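Local coordinates for protein putative agmatinase (Clostridium difficile, PDB 3LHL) that probably hydrolyses agmatine to putrescine and urea, as a manganese-dependent enzyme of the arginase family, at residues V15-T20 with L63-G68; V90-G95 with E269-I274; Q79-I84 with F105-E110; Y55-Y60 with I273-I278. All coordinates share one frame; numbering follows the deposited sequence.

Contact 1. Residues V15-T20 with L63-G68; sequences VGFDGT and LEISVG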
loop_
_atom_site.group_PDB
_atom_site.type_symbol
_atom_site.label_atom_id
_atom_site.label_comp_id
_atom_site.label_asym_id
_atom_site.label_seq_id
_atom_site.Cartn_x
_atom_site.Cartn_y
_atom_site.Cartn_z
ATOM N N VAL A 15 0.525 -10.314 -5.235
ATOM C CA VAL A 15 -0.419 -11.145 -4.495
ATOM C C VAL A 15 -1.786 -10.921 -5.126
ATOM O O VAL A 15 -2.511 -9.996 -4.742
ATOM C CB VAL A 15 -0.497 -10.745 -3.003
ATOM C CG1 VAL A 15 -1.536 -11.604 -2.293
ATOM C CG2 VAL A 15 0.866 -10.910 -2.342
ATOM N N GLY A 16 -2.114 -11.757 -6.107
ATOM C CA GLY A 16 -3.390 -11.644 -6.791
ATOM C C GLY A 16 -4.498 -12.307 -5.995
ATOM O O GLY A 16 -4.957 -13.405 -6.329
ATOM N N PHE A 17 -4.929 -11.625 -4.940
ATOM C CA PHE A 17 -5.977 -12.134 -4.070
ATOM C C PHE A 17 -7.065 -11.097 -3.809
ATOM O O PHE A 17 -6.767 -9.942 -3.512
ATOM C CB PHE A 17 -5.363 -12.560 -2.728
ATOM C CG PHE A 17 -6.380 -12.892 -1.670
ATOM C CD1 PHE A 17 -7.045 -14.115 -1.686
ATOM C CD2 PHE A 17 -6.677 -11.983 -0.660
ATOM C CE1 PHE A 17 -7.987 -14.430 -0.717
ATOM C CE2 PHE A 17 -7.623 -12.288 0.322
ATOM C CZ PHE A 17 -8.279 -13.515 0.293
ATOM N N ASP A 18 -8.325 -11.513 -3.929
ATOM C CA ASP A 18 -9.456 -10.630 -3.640
ATOM C C ASP A 18 -10.574 -11.445 -2.997
ATOM O O ASP A 18 -11.754 -11.125 -3.121
ATOM C CB ASP A 18 -9.972 -9.913 -4.900
ATOM C CG ASP A 18 -10.288 -10.857 -6.042
ATOM O OD1 ASP A 18 -10.825 -11.959 -5.803
ATOM O OD2 ASP A 18 -10.016 -10.476 -7.197
ATOM N N GLY A 19 -10.168 -12.494 -2.287
ATOM C CA GLY A 19 -11.102 -13.388 -1.629
ATOM C C GLY A 19 -12.183 -12.816 -0.726
ATOM O O GLY A 19 -13.221 -13.460 -0.557
ATOM N N THR A 20 -11.976 -11.639 -0.136
ATOM C CA THR A 20 -13.012 -11.078 0.729
ATOM C C THR A 20 -13.807 -9.961 0.064
ATOM O O THR A 20 -14.580 -9.269 0.724
ATOM C CB THR A 20 -12.436 -10.562 2.072
ATOM O OG1 THR A 20 -11.841 -9.275 1.887
ATOM C CG2 THR A 20 -11.386 -11.529 2.616
ATOM N N LEU A 63 3.186 -14.451 -5.911
ATOM C CA LEU A 63 3.216 -15.456 -4.867
ATOM C C LEU A 63 2.155 -16.499 -5.190
ATOM O O LEU A 63 1.014 -16.158 -5.503
ATOM C CB LEU A 63 2.908 -14.814 -3.515
ATOM C CG LEU A 63 2.719 -15.775 -2.339
ATOM C CD1 LEU A 63 4.022 -16.537 -2.060
ATOM C CD2 LEU A 63 2.277 -14.979 -1.120
ATOM N N GLU A 64 2.531 -17.770 -5.129
ATOM C CA GLU A 64 1.579 -18.834 -5.408
ATOM C C GLU A 64 0.701 -18.943 -4.174
ATOM O O GLU A 64 1.201 -19.143 -3.074
ATOM C CB GLU A 64 2.304 -20.158 -5.655
ATOM C CG GLU A 64 1.397 -21.258 -6.179
ATOM C CD GLU A 64 2.098 -22.601 -6.292
ATOM O OE1 GLU A 64 3.149 -22.680 -6.968
ATOM O OE2 GLU A 64 1.590 -23.583 -5.707
ATOM N N ILE A 65 -0.604 -18.797 -4.346
ATOM C CA ILE A 65 -1.504 -18.877 -3.207
ATOM C C ILE A 65 -2.612 -19.901 -3.395
ATOM O O ILE A 65 -3.047 -20.166 -4.514
ATOM C CB ILE A 65 -2.145 -17.506 -2.911
ATOM C CG1 ILE A 65 -2.918 -17.019 -4.137
ATOM C CG2 ILE A 65 -1.059 -16.498 -2.518
ATOM C CD1 ILE A 65 -3.624 -15.690 -3.930
ATOM N N SER A 66 -3.055 -20.483 -2.284
ATOM C CA SER A 66 -4.120 -21.469 -2.320
ATOM C C SER A 66 -5.429 -20.769 -2.658
ATOM O O SER A 66 -5.527 -19.540 -2.580
ATOM C CB SER A 66 -4.243 -22.169 -0.966
ATOM O OG SER A 66 -3.096 -22.952 -0.692
ATOM N N VAL A 67 -6.431 -21.555 -3.034
ATOM C CA VAL A 67 -7.733 -21.012 -3.383
ATOM C C VAL A 67 -8.811 -21.559 -2.453
ATOM O O VAL A 67 -8.710 -22.688 -1.970
ATOM C CB VAL A 67 -8.106 -21.368 -4.842
ATOM C CG1 VAL A 67 -7.014 -20.896 -5.789
ATOM C CG2 VAL A 67 -8.308 -22.866 -4.979
ATOM N N GLY A 68 -9.830 -20.747 -2.189
ATOM C CA GLY A 68 -10.925 -21.187 -1.342
ATOM C C GLY A 68 -10.811 -20.928 0.149
ATOM O O GLY A 68 -11.738 -21.228 0.907
HETATM O O HOH W 1 -0.340 -14.017 -6.689
#
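Val15 and Leu63 approach to 5.7 Å between their CA atoms where the chain leaves two adjacent parallel strands, 10-15 and 57-62, and beyond this point the loops stand farther apart. At Gly16 the first loop bends in an inverse gamma turn, closed by a weak hydrogen bond from Phe17 N to Val15 O. The bend leaves the N-H of Gly16 to a water, which accepts it at 2.9 Å from Gly16 N and donates in turn to Leu63 O at 2.8 Å, so the backbones are joined by solvent. Ile65 supplies most of the direct contact. Its CG1 sits between the backbone N and the carbonyl carbon (chi1 59°), and the extended chain beyond it carries CD1 across to the turn. Ile65 CD1 lies 3.6 Å from Gly16 O and 3.8 Å from Phe17 CB, meeting the Phe17 ring obliquely. Nearer the strands the touch is lighter, Val15 CG2 standing 4.5 Å from Leu63 CD2. The Phe17 ring also has Gly19 N of its own loop over the centre of one face. Val73 and Thr70 of helix 70-86 pack on Phe17, and Asp18 forms a salt bridge with Arg28. The side chain of Phe17 lies about 9 Å from that of the manganese ligand His98 and about 12 Å from a bound manganese ion. Loops following the strands of a parallel alpha/beta sheet in this way are where the arginase fold builds its metal centre, and of the two here loop 15-20 comes near it, through Phe17.

Contact 2. Residues V90-G95 with E269-I274; sequences VPFMIG and ELCLII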
loop_
_atom_site.group_PDB
_atom_site.type_symbol
_atom_site.label_atom_id
_atom_site.label_comp_id
_atom_site.label_asym_id
_atom_site.label_seq_id
_atom_site.Cartn_x
_atom_site.Cartn_y
_atom_site.Cartn_z
ATOM N N VAL A 90 13.668 -5.358 2.219
ATOM C CA VAL A 90 12.385 -4.687 2.257
ATOM C C VAL A 90 11.366 -5.364 1.356
ATOM O O VAL A 90 11.600 -5.547 0.162
ATOM C CB VAL A 90 12.527 -3.207 1.822
ATOM C CG1 VAL A 90 11.161 -2.524 1.813
ATOM C CG2 VAL A 90 13.473 -2.487 2.761
ATOM N N PRO A 91 10.229 -5.779 1.930
ATOM C CA PRO A 91 9.197 -6.427 1.124
ATOM C C PRO A 91 8.315 -5.352 0.496
ATOM O O PRO A 91 7.859 -4.437 1.181
ATOM C CB PRO A 91 8.438 -7.275 2.145
ATOM C CG PRO A 91 8.513 -6.434 3.388
ATOM C CD PRO A 91 9.954 -5.940 3.371
ATOM N N PHE A 92 8.107 -5.449 -0.812
ATOM C CA PHE A 92 7.259 -4.511 -1.524
ATOM C C PHE A 92 6.195 -5.359 -2.214
ATOM O O PHE A 92 6.448 -5.989 -3.238
ATOM C CB PHE A 92 8.074 -3.720 -2.546
ATOM C CG PHE A 92 7.351 -2.531 -3.114
ATOM C CD1 PHE A 92 8.048 -1.554 -3.812
ATOM C CD2 PHE A 92 5.975 -2.390 -2.965
ATOM C CE1 PHE A 92 7.390 -0.452 -4.357
ATOM C CE2 PHE A 92 5.304 -1.288 -3.507
ATOM C CZ PHE A 92 6.015 -0.321 -4.204
HETATM N N MSE A 93 5.005 -5.372 -1.627
HETATM C CA MSE A 93 3.893 -6.157 -2.130
HETATM C C MSE A 93 2.947 -5.369 -3.043
HETATM O O MSE A 93 2.572 -4.228 -2.750
HETATM C CB MSE A 93 3.129 -6.735 -0.932
HETATM C CG MSE A 93 1.974 -7.664 -1.261
HETATM SE SE MSE A 93 1.269 -8.517 0.356
HETATM C CE MSE A 93 0.753 -6.915 1.327
ATOM N N ILE A 94 2.597 -5.991 -4.166
ATOM C CA ILE A 94 1.677 -5.418 -5.143
ATOM C C ILE A 94 0.490 -6.353 -5.053
ATOM O O ILE A 94 0.431 -7.368 -5.746
ATOM C CB ILE A 94 2.211 -5.512 -6.577
ATOM C CG1 ILE A 94 3.589 -4.857 -6.683
ATOM C CG2 ILE A 94 1.217 -4.870 -7.529
ATOM C CD1 ILE A 94 3.625 -3.414 -6.250
ATOM N N GLY A 95 -0.465 -6.024 -4.204
ATOM C CA GLY A 95 -1.575 -6.933 -4.059
ATOM C C GLY A 95 -2.858 -6.619 -4.777
ATOM O O GLY A 95 -2.936 -5.768 -5.672
ATOM N N GLU A 269 8.171 4.934 -8.971
ATOM C CA GLU A 269 8.611 6.004 -8.080
ATOM C C GLU A 269 8.892 5.491 -6.668
ATOM O O GLU A 269 9.870 5.898 -6.037
ATOM C CB GLU A 269 7.568 7.130 -8.032
ATOM C CG GLU A 269 7.070 7.589 -9.403
ATOM C CD GLU A 269 8.180 8.114 -10.310
ATOM O OE1 GLU A 269 8.286 9.350 -10.483
ATOM O OE2 GLU A 269 8.947 7.290 -10.850
ATOM N N LEU A 270 8.038 4.600 -6.172
ATOM C CA LEU A 270 8.229 4.054 -4.834
ATOM C C LEU A 270 9.488 3.206 -4.750
ATOM O O LEU A 270 10.219 3.287 -3.770
ATOM C CB LEU A 270 7.009 3.236 -4.406
ATOM C CG LEU A 270 5.787 4.075 -4.014
ATOM C CD1 LEU A 270 4.611 3.169 -3.712
ATOM C CD2 LEU A 270 6.127 4.930 -2.798
ATOM N N CYS A 271 9.744 2.390 -5.770
ATOM C CA CYS A 271 10.944 1.565 -5.774
ATOM C C CYS A 271 12.154 2.491 -5.752
ATOM O O CYS A 271 13.096 2.283 -4.992
ATOM C CB CYS A 271 10.999 0.681 -7.025
ATOM S SG CYS A 271 9.905 -0.763 -6.991
ATOM N N LEU A 272 12.120 3.519 -6.593
ATOM C CA LEU A 272 13.218 4.470 -6.655
ATOM C C LEU A 272 13.460 5.101 -5.286
ATOM O O LEU A 272 14.571 5.070 -4.758
ATOM C CB LEU A 272 12.910 5.550 -7.694
ATOM C CG LEU A 272 12.943 5.047 -9.141
ATOM C CD1 LEU A 272 12.462 6.131 -10.089
ATOM C CD2 LEU A 272 14.362 4.613 -9.489
ATOM N N ILE A 273 12.404 5.655 -4.708
ATOM C CA ILE A 273 12.482 6.297 -3.405
ATOM C C ILE A 273 13.074 5.397 -2.321
ATOM O O ILE A 273 13.980 5.802 -1.595
ATOM C CB ILE A 273 11.074 6.798 -2.983
ATOM C CG1 ILE A 273 11.014 8.309 -3.158
ATOM C CG2 ILE A 273 10.738 6.388 -1.558
ATOM C CD1 ILE A 273 11.371 8.756 -4.544
ATOM N N ILE A 274 12.563 4.177 -2.217
ATOM C CA ILE A 274 13.042 3.244 -1.209
ATOM C C ILE A 274 14.458 2.771 -1.531
ATOM O O ILE A 274 15.328 2.755 -0.658
ATOM C CB ILE A 274 12.094 2.019 -1.097
ATOM C CG1 ILE A 274 10.688 2.488 -0.723
ATOM C CG2 ILE A 274 12.605 1.049 -0.038
ATOM C CD1 ILE A 274 9.647 1.395 -0.778
#
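Phe92 reaches Leu270 and Cys271 because its CG stands anti to the backbone N (chi1 -167°), throwing the ring off the strand toward the helix, while the side chains of both helix residues start out beside their own backbone N. The sulfur of Cys271 comes in obliquely, 3.7 Å from Phe92 CE1 and 4.7 Å from the ring centroid, at 64° to the ring normal: a sulfur-aromatic contact. The ring edge meets the backbone, with Cys271 N lying in the ring plane. At the far end of the ring, Phe92 CZ rests 3.7 Å from Leu270 CB, the two side chains crossing at about a right angle. One helical turn on, Ile274 CG2 touches Val90 CG1 at 4.3 Å, a looser apolar pair. Cys244 and Ile246 of strand 240-247 and Leu10 of strand 10-15 pack around the same groups. Strand and helix run nearly antiparallel, at 173°, with their axes 11.1 Å apart. That is the layer geometry of a three-layer alpha/beta/alpha sandwich such as the arginase fold, here the C-terminal helix 258-278 lying on the central parallel sheet.

Contact 3. Residues Q79-I84 with F105-E110; sequences QETYKI and FKAVHE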
loop_
_atom_site.group_PDB
_atom_site.type_symbol
_atom_site.label_atom_id
_atom_site.label_comp_id
_atom_site.label_asym_id
_atom_site.label_seq_id
_atom_site.Cartn_x
_atom_site.Cartn_y
_atom_site.Cartn_z
ATOM N N GLN A 79 4.184 -15.829 5.346
ATOM C CA GLN A 79 5.402 -16.598 5.128
ATOM C C GLN A 79 6.377 -15.919 4.176
ATOM O O GLN A 79 7.552 -15.763 4.502
ATOM C CB GLN A 79 5.064 -17.987 4.588
ATOM C CG GLN A 79 4.434 -18.910 5.605
ATOM C CD GLN A 79 5.303 -19.085 6.833
ATOM O OE1 GLN A 79 5.042 -18.498 7.883
ATOM N NE2 GLN A 79 6.356 -19.886 6.701
ATOM N N GLU A 80 5.890 -15.521 3.002
ATOM C CA GLU A 80 6.739 -14.874 2.005
ATOM C C GLU A 80 7.363 -13.601 2.567
ATOM O O GLU A 80 8.564 -13.381 2.435
ATOM C CB GLU A 80 5.931 -14.546 0.743
ATOM C CG GLU A 80 6.752 -13.946 -0.399
ATOM C CD GLU A 80 7.908 -14.842 -0.835
ATOM O OE1 GLU A 80 7.657 -16.017 -1.178
ATOM O OE2 GLU A 80 9.071 -14.371 -0.838
ATOM N N THR A 81 6.540 -12.774 3.203
ATOM C CA THR A 81 7.010 -11.517 3.778
ATOM C C THR A 81 8.065 -11.778 4.846
ATOM O O THR A 81 9.121 -11.153 4.840
ATOM C CB THR A 81 5.844 -10.717 4.416
ATOM O OG1 THR A 81 4.763 -10.617 3.486
ATOM C CG2 THR A 81 6.293 -9.311 4.788
ATOM N N TYR A 82 7.776 -12.711 5.753
ATOM C CA TYR A 82 8.696 -13.037 6.840
ATOM C C TYR A 82 10.097 -13.391 6.346
ATOM O O TYR A 82 11.094 -12.889 6.866
ATOM C CB TYR A 82 8.162 -14.199 7.691
ATOM C CG TYR A 82 9.175 -14.650 8.717
ATOM C CD1 TYR A 82 9.552 -13.808 9.768
ATOM C CD2 TYR A 82 9.841 -15.867 8.580
ATOM C CE1 TYR A 82 10.572 -14.162 10.645
ATOM C CE2 TYR A 82 10.866 -16.232 9.455
ATOM C CZ TYR A 82 11.227 -15.374 10.481
ATOM O OH TYR A 82 12.260 -15.706 11.328
ATOM N N LYS A 83 10.178 -14.259 5.347
ATOM C CA LYS A 83 11.476 -14.636 4.824
ATOM C C LYS A 83 12.232 -13.409 4.308
ATOM O O LYS A 83 13.443 -13.285 4.519
ATOM C CB LYS A 83 11.308 -15.680 3.722
ATOM C CG LYS A 83 10.713 -16.979 4.233
ATOM C CD LYS A 83 10.260 -17.878 3.098
ATOM C CE LYS A 83 9.497 -19.078 3.638
ATOM N NZ LYS A 83 8.882 -19.890 2.546
ATOM N N ILE A 84 11.523 -12.495 3.650
ATOM C CA ILE A 84 12.164 -11.289 3.131
ATOM C C ILE A 84 12.663 -10.430 4.292
ATOM O O ILE A 84 13.803 -9.963 4.289
ATOM C CB ILE A 84 11.185 -10.464 2.262
ATOM C CG1 ILE A 84 10.778 -11.281 1.027
ATOM C CG2 ILE A 84 11.840 -9.144 1.842
ATOM C CD1 ILE A 84 9.657 -10.672 0.222
ATOM N N PHE A 105 2.116 -6.823 7.126
ATOM C CA PHE A 105 2.457 -5.924 8.211
ATOM C C PHE A 105 2.923 -6.733 9.410
ATOM O O PHE A 105 3.920 -6.393 10.044
ATOM C CB PHE A 105 1.255 -5.079 8.629
ATOM C CG PHE A 105 1.508 -4.275 9.867
ATOM C CD1 PHE A 105 2.374 -3.183 9.833
ATOM C CD2 PHE A 105 0.961 -4.666 11.086
ATOM C CE1 PHE A 105 2.698 -2.498 11.003
ATOM C CE2 PHE A 105 1.274 -3.992 12.259
ATOM C CZ PHE A 105 2.147 -2.905 12.221
ATOM N N LYS A 106 2.200 -7.804 9.719
ATOM C CA LYS A 106 2.572 -8.633 10.857
ATOM C C LYS A 106 4.002 -9.141 10.740
ATOM O O LYS A 106 4.772 -9.062 11.696
ATOM C CB LYS A 106 1.604 -9.810 11.009
ATOM C CG LYS A 106 0.266 -9.413 11.627
ATOM C CD LYS A 106 -0.681 -10.595 11.749
ATOM C CE LYS A 106 -2.002 -10.170 12.366
ATOM N NZ LYS A 106 -2.946 -11.311 12.521
ATOM N N ALA A 107 4.357 -9.652 9.566
ATOM C CA ALA A 107 5.698 -10.171 9.342
ATOM C C ALA A 107 6.737 -9.074 9.590
ATOM O O ALA A 107 7.816 -9.341 10.114
ATOM C CB ALA A 107 5.824 -10.715 7.916
ATOM N N VAL A 108 6.406 -7.843 9.214
ATOM C CA VAL A 108 7.319 -6.726 9.407
ATOM C C VAL A 108 7.346 -6.323 10.882
ATOM O O VAL A 108 8.415 -6.097 11.457
ATOM C CB VAL A 108 6.900 -5.498 8.560
ATOM C CG1 VAL A 108 7.859 -4.343 8.809
ATOM C CG2 VAL A 108 6.884 -5.862 7.076
ATOM N N HIS A 109 6.166 -6.250 11.491
ATOM C CA HIS A 109 6.049 -5.869 12.893
ATOM C C HIS A 109 6.774 -6.849 13.816
ATOM O O HIS A 109 7.247 -6.466 14.882
ATOM C CB HIS A 109 4.570 -5.759 13.285
ATOM C CG HIS A 109 4.351 -5.373 14.715
ATOM N ND1 HIS A 109 3.961 -6.276 15.681
ATOM C CD2 HIS A 109 4.513 -4.189 15.353
ATOM C CE1 HIS A 109 3.897 -5.667 16.851
ATOM N NE2 HIS A 109 4.227 -4.400 16.681
ATOM N N GLU A 110 6.866 -8.105 13.398
ATOM C CA GLU A 110 7.551 -9.133 14.186
ATOM C C GLU A 110 8.977 -8.702 14.513
ATOM O O GLU A 110 9.471 -8.952 15.608
ATOM C CB GLU A 110 7.599 -10.465 13.417
ATOM C CG GLU A 110 6.239 -11.073 13.121
ATOM C CD GLU A 110 5.470 -11.425 14.382
ATOM O OE1 GLU A 110 5.335 -10.547 15.263
ATOM O OE2 GLU A 110 4.995 -12.577 14.494
#
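The helix that presents Ala107 to Thr81 is held in shape there by a backbone hydrogen bond of 2.7 Å from His109 N to Phe105 O. Thr81 likewise spends its polar end inside its own helix, OG1 bonding to Ile77 O, and so offers its neighbour only carbon. With OG1 beside the backbone N (chi1 -50°), CG2 falls anti to it and turns to the partner helix, where Thr81 CG2 meets Ala107 CB at 3.5 Å, closer than ordinary van der Waals packing. The same Ala107 CB lies 3.5 Å from Tyr82 N, so this one methyl is set against the backbone of the first helix, and Tyr82 CB, 4.2 Å from Ala107 CB, borders it on the more exposed flank. On the buried flank Thr81 CG2 passes obliquely by Val108 CG2 at 4.2 Å. The small side chain of Ala107 is consistent with so close an approach: the segment axes come within 8.2 Å, crossing at -30° and running in roughly the same direction. Underneath, Thr81 and Ile84 of helix 70-86 rest on Phe13 of strand 10-15, and Val108 of helix 101-111 rests on Ile115 of strand 115-120. Helix 101-111 has helix 140-148 as a further neighbour, where Ile144 and Val148 cover Phe105, so that the three helices lie over one face of the sheet.

Contact 4. Residues Y55-Y60 with I273-I278; sequences YNICDY and IISDKI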
loop_
_atom_site.group_PDB
_atom_site.type_symbol
_atom_site.label_atom_id
_atom_site.label_comp_id
_atom_site.label_asym_id
_atom_site.label_seq_id
_atom_site.Cartn_x
_atom_site.Cartn_y
_atom_site.Cartn_z
ATOM N N TYR A 55 19.884 0.584 -9.417
ATOM C CA TYR A 55 19.628 -0.185 -8.208
ATOM C C TYR A 55 19.424 -1.678 -8.381
ATOM O O TYR A 55 19.115 -2.169 -9.469
ATOM C CB TYR A 55 18.403 0.390 -7.491
ATOM C CG TYR A 55 18.464 1.885 -7.315
ATOM C CD1 TYR A 55 19.336 2.462 -6.392
ATOM C CD2 TYR A 55 17.687 2.730 -8.113
ATOM C CE1 TYR A 55 19.441 3.845 -6.273
ATOM C CE2 TYR A 55 17.783 4.114 -8.002
ATOM C CZ TYR A 55 18.664 4.663 -7.082
ATOM O OH TYR A 55 18.787 6.030 -6.989
ATOM N N ASN A 56 19.600 -2.392 -7.278
ATOM C CA ASN A 56 19.396 -3.825 -7.255
ATOM C C ASN A 56 18.010 -4.073 -6.680
ATOM O O ASN A 56 17.784 -3.952 -5.474
ATOM C CB ASN A 56 20.457 -4.505 -6.396
ATOM C CG ASN A 56 21.805 -4.559 -7.080
ATOM O OD1 ASN A 56 21.945 -5.163 -8.144
ATOM N ND2 ASN A 56 22.802 -3.922 -6.479
ATOM N N ILE A 57 17.078 -4.392 -7.566
ATOM C CA ILE A 57 15.709 -4.673 -7.175
ATOM C C ILE A 57 15.340 -6.047 -7.704
ATOM O O ILE A 57 15.586 -6.366 -8.865
ATOM C CB ILE A 57 14.739 -3.625 -7.754
ATOM C CG1 ILE A 57 15.131 -2.231 -7.248
ATOM C CG2 ILE A 57 13.308 -3.960 -7.350
ATOM C CD1 ILE A 57 14.413 -1.091 -7.956
ATOM N N CYS A 58 14.757 -6.868 -6.846
ATOM C CA CYS A 58 14.372 -8.207 -7.255
ATOM C C CYS A 58 12.897 -8.294 -7.589
ATOM O O CYS A 58 12.049 -7.816 -6.832
ATOM C CB CYS A 58 14.699 -9.215 -6.151
ATOM S SG CYS A 58 14.118 -10.897 -6.504
ATOM N N ASP A 59 12.600 -8.893 -8.739
ATOM C CA ASP A 59 11.222 -9.101 -9.179
ATOM C C ASP A 59 10.925 -10.554 -8.834
ATOM O O ASP A 59 11.249 -11.457 -9.608
ATOM C CB ASP A 59 11.086 -8.901 -10.695
ATOM C CG ASP A 59 9.688 -9.231 -11.207
ATOM O OD1 ASP A 59 8.948 -9.953 -10.509
ATOM O OD2 ASP A 59 9.325 -8.780 -12.316
ATOM N N TYR A 60 10.316 -10.779 -7.676
ATOM C CA TYR A 60 9.997 -12.133 -7.240
ATOM C C TYR A 60 8.776 -12.722 -7.935
ATOM O O TYR A 60 8.448 -13.886 -7.732
ATOM C CB TYR A 60 9.784 -12.153 -5.725
ATOM C CG TYR A 60 10.646 -13.164 -4.992
ATOM C CD1 TYR A 60 11.968 -13.394 -5.379
ATOM C CD2 TYR A 60 10.158 -13.848 -3.876
ATOM C CE1 TYR A 60 12.784 -14.276 -4.674
ATOM C CE2 TYR A 60 10.970 -14.733 -3.160
ATOM C CZ TYR A 60 12.282 -14.941 -3.562
ATOM O OH TYR A 60 13.094 -15.798 -2.847
ATOM N N ILE A 273 12.404 5.655 -4.708
ATOM C CA ILE A 273 12.482 6.297 -3.405
ATOM C C ILE A 273 13.074 5.397 -2.321
ATOM O O ILE A 273 13.980 5.802 -1.595
ATOM C CB ILE A 273 11.074 6.798 -2.983
ATOM C CG1 ILE A 273 11.014 8.309 -3.158
ATOM C CG2 ILE A 273 10.738 6.388 -1.558
ATOM C CD1 ILE A 273 11.371 8.756 -4.544
ATOM N N ILE A 274 12.563 4.177 -2.217
ATOM C CA ILE A 274 13.042 3.244 -1.209
ATOM C C ILE A 274 14.458 2.771 -1.531
ATOM O O ILE A 274 15.328 2.755 -0.658
ATOM C CB ILE A 274 12.094 2.019 -1.097
ATOM C CG1 ILE A 274 10.688 2.488 -0.723
ATOM C CG2 ILE A 274 12.605 1.049 -0.038
ATOM C CD1 ILE A 274 9.647 1.395 -0.778
ATOM N N SER A 275 14.689 2.402 -2.787
ATOM C CA SER A 275 16.001 1.923 -3.206
ATOM C C SER A 275 17.097 2.949 -2.957
ATOM O O SER A 275 18.207 2.596 -2.550
ATOM C CB SER A 275 15.984 1.551 -4.687
ATOM O OG SER A 275 15.142 0.437 -4.909
ATOM N N ASP A 276 16.784 4.219 -3.188
ATOM C CA ASP A 276 17.764 5.276 -2.992
ATOM C C ASP A 276 18.151 5.441 -1.529
ATOM O O ASP A 276 19.320 5.674 -1.219
ATOM C CB ASP A 276 17.241 6.606 -3.534
ATOM C CG ASP A 276 18.296 7.697 -3.502
ATOM O OD1 ASP A 276 19.350 7.511 -4.141
ATOM O OD2 ASP A 276 18.080 8.732 -2.837
ATOM N N LYS A 277 17.177 5.323 -0.632
ATOM C CA LYS A 277 17.453 5.465 0.794
ATOM C C LYS A 277 18.351 4.347 1.291
ATOM O O LYS A 277 19.288 4.587 2.049
ATOM C CB LYS A 277 16.158 5.478 1.604
ATOM C CG LYS A 277 15.368 6.759 1.461
ATOM C CD LYS A 277 14.327 6.895 2.560
ATOM C CE LYS A 277 13.616 8.226 2.449
ATOM N NZ LYS A 277 14.603 9.335 2.354
ATOM N N ILE A 278 18.054 3.122 0.870
ATOM C CA ILE A 278 18.864 1.975 1.259
ATOM C C ILE A 278 20.242 2.175 0.636
ATOM O O ILE A 278 21.242 1.652 1.122
ATOM C CB ILE A 278 18.252 0.668 0.731
ATOM C CG1 ILE A 278 16.853 0.482 1.322
ATOM C CG2 ILE A 278 19.162 -0.504 1.071
ATOM C CD1 ILE A 278 16.082 -0.671 0.722
HETATM O O HOH W 2 16.939 -1.755 -3.888
#
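Tyr55 lays its ring over Ser275, whose CB sits 3.6 Å above the ring plane and offset toward the rim near CG. Ser275 CB is 4.0 Å from the centroid of the Tyr55 ring and 25° from the normal, which makes this a CH-pi contact, and Asp276 N lies over the same face. Beyond the ring, Tyr55 OH comes within 3.3 Å of Asp276 OD1; this long hydrogen bond is not settled, since the hydroxyl proton has another acceptor within reach. Ring and carboxylate are turned 75° to one another. The contact fastens the last turns of helix 258-278 to the lead-in of strand 57-62, at an outermost strand of the parallel sheet in this arginase-like alpha/beta/alpha fold. Ile57, with CG1 anti to its carbonyl carbon (chi1 -59°) and the chain extended beyond, brings CD1 to 3.5 Å from Ser275 OG. Ser275 OG is well occupied: it bonds Cys271 O one turn earlier and also receives a bond from a water 3.0 Å away. The water donates as well to Asn56 O, at 2.8 Å, bridging loop and helix. Leu50 packs on both Tyr55 and Asp276, and Leu10 of strand 10-15 lies against Ser275.

In the fold
The four contacts lie around the side of the sheet where strands 57-62, 10-15 and 90-95 are neighbours. Contacts 2 and 4, their centres 7 Å apart, both use helix 258-278 and share Ile273 and Ile274. Contact 3 lies about 15 Å from contact 2, centre to centre, on the opposite face of strand 90-95, where Pro91 packs on Thr81 and Val108. Contact 1, about 20 Å from contact 2 between centres, joins loops at the strand ends nearer the manganese site; Val15 N probably hydrogen-bonds Ile94 O between them. In sequence, contact 1 closes before contacts 2 and 3 open but alternates with contact 4, which encloses contact 3 and brings the chain's end back to its early strands.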